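Local coordinates for ferric iron-binding protein HitA (PDB 6IWF), which binds ferric iron, probably as the solute-binding protein of an iron uptake system, and is implicated in the internalization of gallium by Pseudomonas aeruginosa, at residues K116-S121 with R211-G216; T100-V105 with S261-M266. All blocks are in the same frame, centred on the assembly; numbering follows the deposited sequence.

Contact 1: K116-S121 with R211-G216; sequences KDLPKS and RLHYFG
Leu118 and His213 meet side by side, their side chains running in opposing senses. The methyl CD1 of Leu118 lies over one face of the imidazole, 4.0 Å from the ring centroid and 30° off its normal, a CH-pi contact; it also touches His213 CB. That CB points toward 116-121, and chi1 of 177° sets CG anti to the backbone N, beside the carbonyl carbon. A second apolar contact, looser, sets Pro119 CG 4.4 Å from Phe215 CE1. Within 211-216, His213 CD2 lies above one face of the Phe215 ring, displaced toward the rim.

Polar atoms approach Phe215 differently. The carbonyl oxygens of Pro119 and Lys120 come to the ring edge, near its plane, with Pro119 O 3.5 Å from Phe215 CE1, where the slightly positive ring hydrogens suit an oxygen.

No direct hydrogen bond joins the segments; one water does the work. It donates to Pro119 O and to Lys120 O, each 3.1 Å from the water oxygen, and lies in the imidazole plane at 2.6 Å from His213 NE2. Histidine suits this place because it offers a face to leucine and a polar edge to water.

Around the contact, Leu118 and Pro119 also pack on Met190 of strand 190-194, while Ser121 OG bonds to Asp219. Away from the iron site, a loop is thus fastened to strand 211-213 and the residues after it. One water satisfies the carbonyls of Pro119 and Lys120 and ties both to His213, so the polar link across the contact depends on that water.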
ATOM      1  N   LYS A 116       2.735  11.199 -24.939  1.00 18.90           N
ATOM      2  CA  LYS A 116       3.665  12.326 -24.947  1.00 18.53           C
ATOM      3  C   LYS A 116       3.064  13.590 -24.342  1.00 14.92           C
ATOM      4  O   LYS A 116       3.818  14.501 -23.981  1.00 19.10           O
ATOM      5  CB  LYS A 116       4.150  12.606 -26.374  1.00 21.25           C
ATOM      6  CG  LYS A 116       3.117  13.224 -27.300  1.00 25.37           C
ATOM      7  CD  LYS A 116       3.767  13.657 -28.620  1.00 31.87           C
ATOM      8  CE  LYS A 116       2.737  14.063 -29.661  1.00 37.24           C
ATOM      9  NZ  LYS A 116       1.911  15.226 -29.228  1.00 37.89           N
ATOM     10  N   ASP A 117       1.739  13.655 -24.195  1.00 13.39           N
ATOM     11  CA  ASP A 117       1.046  14.821 -23.656  1.00 13.18           C
ATOM     12  C   ASP A 117       0.646  14.662 -22.193  1.00 10.98           C
ATOM     13  O   ASP A 117      -0.018  15.547 -21.650  1.00 10.13           O
ATOM     14  CB  ASP A 117      -0.209  15.125 -24.483  1.00 13.65           C
ATOM     15  CG  ASP A 117       0.116  15.537 -25.915  1.00 22.31           C
ATOM     16  OD1 ASP A 117       1.184  16.155 -26.134  1.00 22.38           O
ATOM     17  OD2 ASP A 117      -0.699  15.232 -26.817  1.00 21.03           O
ATOM     18  N   LEU A 118       1.004  13.545 -21.561  1.00 11.38           N
ATOM     19  CA  LEU A 118       0.749  13.355 -20.147  1.00 11.18           C
ATOM     20  C   LEU A 118       1.561  14.361 -19.330  1.00  9.86           C
ATOM     21  O   LEU A 118       2.620  14.827 -19.771  1.00 10.81           O
ATOM     22  CB  LEU A 118       1.115  11.925 -19.747  1.00  9.40           C
ATOM     23  CG  LEU A 118       0.268  10.827 -20.400  1.00  9.41           C
ATOM     24  CD1 LEU A 118       0.842   9.425 -20.160  1.00 12.37           C
ATOM     25  CD2 LEU A 118      -1.109  10.917 -19.859  1.00 11.72           C
ATOM     26  N   PRO A 119       1.103  14.691 -18.118  1.00  8.36           N
ATOM     27  CA  PRO A 119       1.904  15.564 -17.254  1.00  7.23           C
ATOM     28  C   PRO A 119       3.269  14.954 -17.004  1.00  8.98           C
ATOM     29  O   PRO A 119       3.403  13.739 -16.833  1.00  9.49           O
ATOM     30  CB  PRO A 119       1.088  15.646 -15.960  1.00  9.71           C
ATOM     31  CG  PRO A 119       0.246  14.414 -15.977  1.00 10.94           C
ATOM     32  CD  PRO A 119      -0.090  14.173 -17.422  1.00  9.15           C
ATOM     33  N   LYS A 120       4.283  15.819 -16.961  1.00  8.88           N
ATOM     34  CA  LYS A 120       5.652  15.355 -16.763  1.00  9.69           C
ATOM     35  C   LYS A 120       5.914  14.966 -15.315  1.00 10.26           C
ATOM     36  O   LYS A 120       6.746  14.087 -15.049  1.00 10.30           O
ATOM     37  CB  LYS A 120       6.653  16.440 -17.191  1.00 15.48           C
ATOM     38  CG  LYS A 120       6.442  17.049 -18.594  1.00 18.98           C
ATOM     39  CD  LYS A 120       5.775  16.105 -19.598  1.00 24.40           C
ATOM     40  CE  LYS A 120       6.720  15.033 -20.140  1.00 28.41           C
ATOM     41  NZ  LYS A 120       6.048  14.253 -21.224  1.00 31.75           N
ATOM     42  N   SER A 121       5.206  15.594 -14.377  1.00  6.83           N
ATOM     43  CA  SER A 121       5.392  15.373 -12.950  1.00  7.23           C
ATOM     44  C   SER A 121       4.024  15.311 -12.288  1.00  2.82           C
ATOM     45  O   SER A 121       3.086  15.955 -12.748  1.00  4.85           O
ATOM     46  CB  SER A 121       6.209  16.519 -12.313  1.00  6.45           C
ATOM     47  OG  SER A 121       6.271  16.406 -10.898  1.00  5.91           O
ATOM     48  N   ARG A 211      -3.851   2.355 -20.137  1.00  8.23           N
ATOM     49  CA  ARG A 211      -2.451   1.999 -19.986  1.00  9.25           C
ATOM     50  C   ARG A 211      -1.909   2.676 -18.734  1.00  7.91           C
ATOM     51  O   ARG A 211      -2.531   3.577 -18.167  1.00  7.36           O
ATOM     52  CB  ARG A 211      -1.637   2.381 -21.231  1.00 12.22           C
ATOM     53  CG  ARG A 211      -2.155   1.704 -22.527  1.00 14.91           C
ATOM     54  CD  ARG A 211      -1.199   1.826 -23.719  1.00 28.58           C
ATOM     55  NE  ARG A 211      -0.738   3.195 -23.946  1.00 29.49           N
ATOM     56  CZ  ARG A 211      -0.443   3.710 -25.142  1.00 33.05           C
ATOM     57  NH1 ARG A 211      -0.023   4.973 -25.231  1.00 16.22           N
ATOM     58  NH2 ARG A 211      -0.569   2.970 -26.248  1.00 29.05           N
ATOM     59  N   LEU A 212      -0.735   2.229 -18.305  1.00  8.00           N
ATOM     60  CA  LEU A 212      -0.074   2.788 -17.138  1.00  7.48           C
ATOM     61  C   LEU A 212       1.104   3.632 -17.580  1.00 10.16           C
ATOM     62  O   LEU A 212       1.933   3.192 -18.386  1.00 11.96           O
ATOM     63  CB  LEU A 212       0.398   1.694 -16.179  1.00  6.91           C
ATOM     64  CG  LEU A 212      -0.729   0.917 -15.509  1.00  7.70           C
ATOM     65  CD1 LEU A 212      -0.168   0.078 -14.360  1.00 10.03           C
ATOM     66  CD2 LEU A 212      -1.829   1.841 -15.015  1.00  8.79           C
ATOM     67  N   HIS A 213       1.175   4.837 -17.038  1.00  5.53           N
ATOM     68  CA  HIS A 213       2.329   5.700 -17.179  1.00  7.36           C
ATOM     69  C   HIS A 213       3.091   5.721 -15.863  1.00  6.54           C
ATOM     70  O   HIS A 213       2.493   5.895 -14.798  1.00  6.72           O
ATOM     71  CB  HIS A 213       1.898   7.113 -17.555  1.00  8.88           C
ATOM     72  CG  HIS A 213       3.040   8.069 -17.653  1.00 10.95           C
ATOM     73  ND1 HIS A 213       3.980   7.997 -18.657  1.00 12.99           N
ATOM     74  CD2 HIS A 213       3.417   9.092 -16.850  1.00 10.68           C
ATOM     75  CE1 HIS A 213       4.878   8.951 -18.483  1.00 14.48           C
ATOM     76  NE2 HIS A 213       4.557   9.633 -17.396  1.00 13.19           N
ATOM     77  N   TYR A 214       4.405   5.556 -15.940  1.00  7.71           N
ATOM     78  CA  TYR A 214       5.270   5.633 -14.770  1.00  8.08           C
ATOM     79  C   TYR A 214       6.021   6.954 -14.820  1.00  7.20           C
ATOM     80  O   TYR A 214       6.708   7.243 -15.809  1.00  8.62           O
ATOM     81  CB  TYR A 214       6.239   4.451 -14.730  1.00  8.27           C
ATOM     82  CG  TYR A 214       5.530   3.160 -14.499  1.00  6.74           C
ATOM     83  CD1 TYR A 214       4.863   2.513 -15.538  1.00 12.12           C
ATOM     84  CD2 TYR A 214       5.487   2.595 -13.233  1.00  9.78           C
ATOM     85  CE1 TYR A 214       4.198   1.334 -15.318  1.00 11.34           C
ATOM     86  CE2 TYR A 214       4.823   1.414 -13.006  1.00 11.18           C
ATOM     87  CZ  TYR A 214       4.179   0.792 -14.045  1.00 13.15           C
ATOM     88  OH  TYR A 214       3.510  -0.380 -13.800  1.00 16.49           O
ATOM     89  N   PHE A 215       5.882   7.755 -13.766  1.00  5.89           N
ATOM     90  CA  PHE A 215       6.546   9.056 -13.750  1.00  6.20           C
ATOM     91  C   PHE A 215       8.064   8.899 -13.723  1.00  6.35           C
ATOM     92  O   PHE A 215       8.788   9.657 -14.387  1.00  9.76           O
ATOM     93  CB  PHE A 215       6.083   9.874 -12.536  1.00  4.92           C
ATOM     94  CG  PHE A 215       4.731  10.514 -12.694  1.00  5.19           C
ATOM     95  CD1 PHE A 215       4.529  11.553 -13.605  1.00  8.39           C
ATOM     96  CD2 PHE A 215       3.667  10.106 -11.904  1.00  6.67           C
ATOM     97  CE1 PHE A 215       3.273  12.162 -13.731  1.00  6.86           C
ATOM     98  CE2 PHE A 215       2.408  10.702 -12.036  1.00  4.65           C
ATOM     99  CZ  PHE A 215       2.220  11.734 -12.935  1.00  6.23           C
ATOM    100  N   GLY A 216       8.560   7.919 -12.977  1.00  7.56           N
ATOM    101  CA  GLY A 216       9.994   7.733 -12.810  1.00 11.07           C
ATOM    102  C   GLY A 216      10.708   8.973 -12.312  1.00 14.06           C
ATOM    103  O   GLY A 216      10.097   9.820 -11.652  1.00 10.78           O
TER
HETATM  104  O   HOH W   1       5.888  11.884 -17.039  1.00 20.82           O

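Contact 2: T100-V105 with S261-M266; sequences TARTRV and SAEYPM
Ala101 and Tyr264 form an antiparallel hydrogen-bonded pair, Ala101 N to Tyr264 O and Tyr264 N to Ala101 O both 2.8 Å, and Thr100 with Pro265 is the adjoining non-hydrogen-bonded pair, where proline costs no cross-strand N-H.

On the side of Ala101 and Tyr264, the small Ala101 CB meets the methyl CE of Met266 at 3.6 Å, set there by a folded Met266 chain (chi3 84°). The Tyr264 ring turns its edge to Ala101 O, and its hydroxyl bonds to Lys277 O. The short strand 264-265 thereby joins strand 97-108 in the mixed sheet of this periplasmic-binding-protein fold.

The extended Glu263 side chain runs roughly perpendicular to that of Thr100. Its OE2 is gripped twice. Thr100 OG1, also bonded to Ser227 OG, donates at 2.8 Å from 65° out of the carboxylate plane. Arg102 NH1 lies 3.1 Å from OE2 in a salt bridge, OE2 over one guanidinium face and the guanidinium and carboxylate planes 82° apart; a carboxylate suits a place beside this buried arginine, whose charge it can balance. Ser261 OG engages the anti lone pair of Glu263 OE1. Arg102 comes within about 4 Å of the side chains of Glu60 and Tyr196, which bind ferric iron in a structure of this protein, though none is bound here.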
ATOM      1  N   THR A 100       4.954  -6.925   0.837  1.00  7.54           N
ATOM      2  CA  THR A 100       5.027  -6.580  -0.578  1.00  4.78           C
ATOM      3  C   THR A 100       5.236  -5.081  -0.700  1.00  7.34           C
ATOM      4  O   THR A 100       5.008  -4.327   0.243  1.00  5.76           O
ATOM      5  CB  THR A 100       3.762  -6.949  -1.364  1.00  9.29           C
ATOM      6  OG1 THR A 100       2.662  -6.158  -0.897  1.00  9.56           O
ATOM      7  CG2 THR A 100       3.432  -8.453  -1.247  1.00 12.49           C
ATOM      8  N   ALA A 101       5.680  -4.658  -1.881  1.00  5.26           N
ATOM      9  CA  ALA A 101       5.779  -3.245  -2.218  1.00  6.09           C
ATOM     10  C   ALA A 101       4.954  -2.973  -3.469  1.00  4.69           C
ATOM     11  O   ALA A 101       4.739  -3.857  -4.296  1.00  4.82           O
ATOM     12  CB  ALA A 101       7.239  -2.800  -2.461  1.00  5.42           C
ATOM     13  N   ARG A 102       4.468  -1.743  -3.590  1.00  6.32           N
ATOM     14  CA  ARG A 102       3.699  -1.328  -4.756  1.00  6.14           C
ATOM     15  C   ARG A 102       4.182   0.051  -5.168  1.00  7.69           C
ATOM     16  O   ARG A 102       4.902   0.720  -4.420  1.00  5.58           O
ATOM     17  CB  ARG A 102       2.214  -1.240  -4.440  1.00 11.44           C
ATOM     18  CG  ARG A 102       2.016  -0.036  -3.564  1.00 16.27           C
ATOM     19  CD  ARG A 102       0.998  -0.190  -2.532  1.00 20.23           C
ATOM     20  NE  ARG A 102       1.193  -1.358  -1.691  1.00 18.59           N
ATOM     21  CZ  ARG A 102       0.226  -1.807  -0.907  1.00 22.14           C
ATOM     22  NH1 ARG A 102       0.410  -2.869  -0.156  1.00 26.48           N
ATOM     23  NH2 ARG A 102      -0.942  -1.171  -0.896  1.00 23.75           N
ATOM     24  N   THR A 103       3.723   0.521  -6.327  1.00  5.94           N
ATOM     25  CA  THR A 103       4.157   1.829  -6.805  1.00  5.24           C
ATOM     26  C   THR A 103       2.973   2.650  -7.292  1.00  6.22           C
ATOM     27  O   THR A 103       2.026   2.116  -7.881  1.00  7.73           O
ATOM     28  CB  THR A 103       5.223   1.695  -7.937  1.00  7.26           C
ATOM     29  OG1 THR A 103       5.686   2.999  -8.327  1.00 11.50           O
ATOM     30  CG2 THR A 103       4.687   0.959  -9.166  1.00  9.32           C
ATOM     31  N   ARG A 104       3.037   3.956  -7.052  1.00  3.89           N
ATOM     32  CA  ARG A 104       2.067   4.859  -7.650  1.00  4.12           C
ATOM     33  C   ARG A 104       2.322   4.970  -9.146  1.00  6.24           C
ATOM     34  O   ARG A 104       3.465   4.902  -9.612  1.00  5.42           O
ATOM     35  CB  ARG A 104       2.145   6.247  -6.999  1.00  5.88           C
ATOM     36  CG  ARG A 104       1.982   6.217  -5.475  1.00  5.03           C
ATOM     37  CD  ARG A 104       0.558   6.010  -5.091  1.00 17.58           C
ATOM     38  NE  ARG A 104      -0.301   7.132  -5.476  1.00  9.15           N
ATOM     39  CZ  ARG A 104      -1.616   7.105  -5.292  1.00 12.84           C
ATOM     40  NH1 ARG A 104      -2.167   6.030  -4.735  1.00 18.87           N
ATOM     41  NH2 ARG A 104      -2.371   8.128  -5.645  1.00 13.02           N
ATOM     42  N   VAL A 105       1.241   5.125  -9.900  1.00  5.95           N
ATOM     43  CA  VAL A 105       1.294   5.264 -11.350  1.00  5.14           C
ATOM     44  C   VAL A 105       0.266   6.306 -11.769  1.00  5.42           C
ATOM     45  O   VAL A 105      -0.510   6.813 -10.951  1.00  6.24           O
ATOM     46  CB  VAL A 105       1.030   3.928 -12.075  1.00  7.00           C
ATOM     47  CG1 VAL A 105       2.093   2.910 -11.705  1.00  8.58           C
ATOM     48  CG2 VAL A 105      -0.363   3.402 -11.739  1.00  6.17           C
ATOM     49  N   SER A 261      -2.446 -10.208  -5.750  1.00 17.75           N
ATOM     50  CA  SER A 261      -2.213  -8.804  -6.059  1.00 20.23           C
ATOM     51  C   SER A 261      -0.867  -8.659  -6.741  1.00 12.18           C
ATOM     52  O   SER A 261       0.131  -9.232  -6.291  1.00 13.26           O
ATOM     53  CB  SER A 261      -2.280  -7.925  -4.810  1.00 22.38           C
ATOM     54  OG  SER A 261      -2.336  -6.553  -5.189  1.00 21.09           O
ATOM     55  N   ALA A 262      -0.860  -7.898  -7.835  1.00 13.06           N
ATOM     56  CA  ALA A 262       0.322  -7.707  -8.668  1.00 11.36           C
ATOM     57  C   ALA A 262       1.218  -6.673  -7.992  1.00 11.00           C
ATOM     58  O   ALA A 262       1.192  -5.479  -8.289  1.00  9.47           O
ATOM     59  CB  ALA A 262      -0.081  -7.285 -10.074  1.00 14.74           C
ATOM     60  N   GLU A 263       2.015  -7.152  -7.043  1.00  8.40           N
ATOM     61  CA  GLU A 263       2.892  -6.307  -6.250  1.00  6.82           C
ATOM     62  C   GLU A 263       4.297  -6.893  -6.297  1.00  6.50           C
ATOM     63  O   GLU A 263       4.540  -7.933  -6.919  1.00  9.17           O
ATOM     64  CB  GLU A 263       2.369  -6.171  -4.814  1.00  9.52           C
ATOM     65  CG  GLU A 263       0.967  -5.548  -4.796  1.00  9.87           C
ATOM     66  CD  GLU A 263       0.496  -5.107  -3.422  1.00 12.86           C
ATOM     67  OE1 GLU A 263      -0.699  -5.322  -3.116  1.00 18.80           O
ATOM     68  OE2 GLU A 263       1.294  -4.523  -2.664  1.00 15.30           O
ATOM     69  N   TYR A 264       5.220  -6.212  -5.645  1.00  4.82           N
ATOM     70  CA  TYR A 264       6.611  -6.664  -5.660  1.00  6.78           C
ATOM     71  C   TYR A 264       6.948  -7.384  -4.366  1.00  6.30           C
ATOM     72  O   TYR A 264       6.712  -6.843  -3.271  1.00  8.49           O
ATOM     73  CB  TYR A 264       7.548  -5.480  -5.845  1.00  4.60           C
ATOM     74  CG  TYR A 264       7.341  -4.742  -7.139  1.00  4.99           C
ATOM     75  CD1 TYR A 264       8.035  -5.117  -8.288  1.00  7.12           C
ATOM     76  CD2 TYR A 264       6.467  -3.670  -7.218  1.00  7.13           C
ATOM     77  CE1 TYR A 264       7.845  -4.435  -9.487  1.00  8.81           C
ATOM     78  CE2 TYR A 264       6.281  -2.982  -8.411  1.00  5.05           C
ATOM     79  CZ  TYR A 264       6.970  -3.378  -9.540  1.00 10.36           C
ATOM     80  OH  TYR A 264       6.778  -2.697 -10.725  1.00 10.89           O
ATOM     81  N   PRO A 265       7.515  -8.585  -4.423  1.00  6.97           N
ATOM     82  CA  PRO A 265       7.800  -9.318  -3.184  1.00  7.44           C
ATOM     83  C   PRO A 265       8.915  -8.668  -2.377  1.00  9.43           C
ATOM     84  O   PRO A 265       9.865  -8.096  -2.926  1.00  9.56           O
ATOM     85  CB  PRO A 265       8.219 -10.709  -3.683  1.00  8.50           C
ATOM     86  CG  PRO A 265       8.722 -10.470  -5.070  1.00 12.97           C
ATOM     87  CD  PRO A 265       7.889  -9.338  -5.630  1.00  6.99           C
ATOM     88  N   MET A 266       8.802  -8.769  -1.047  1.00  7.00           N
ATOM     89  CA  MET A 266       9.830  -8.218  -0.178  1.00  7.57           C
ATOM     90  C   MET A 266      10.856  -9.254   0.262  1.00  6.75           C
ATOM     91  O   MET A 266      11.918  -8.865   0.750  1.00 10.01           O
ATOM     92  CB  MET A 266       9.207  -7.554   1.056  1.00  9.06           C
ATOM     93  CG  MET A 266       8.390  -6.284   0.721  1.00  7.78           C
ATOM     94  SD  MET A 266       9.395  -4.826   0.375  1.00 13.83           S
ATOM     95  CE  MET A 266       9.828  -4.999  -1.359  1.00 12.70           C
TER

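Contacts 1 and 2 lie with their centres 19 Å apart on the same mixed sheet. Strand 97-108 carries 100-105 of contact 2 and is also the antiparallel neighbour of strand 211-213 from contact 1. Along the chain the order is 100-105, 116-121, 211-216, 261-266, so contact 2 brackets contact 1. The two meet directly: Tyr214 CE2 packs 3.4 Å from Val105 CG1, and Leu212 CD2 touches Val105 CG2. Contact 2 sits deep in the chain, beside residues of the ferric-iron site, whereas contact 1 lies farther out. One long strand therefore links the neighbourhood of the metal site to a peripheral loop.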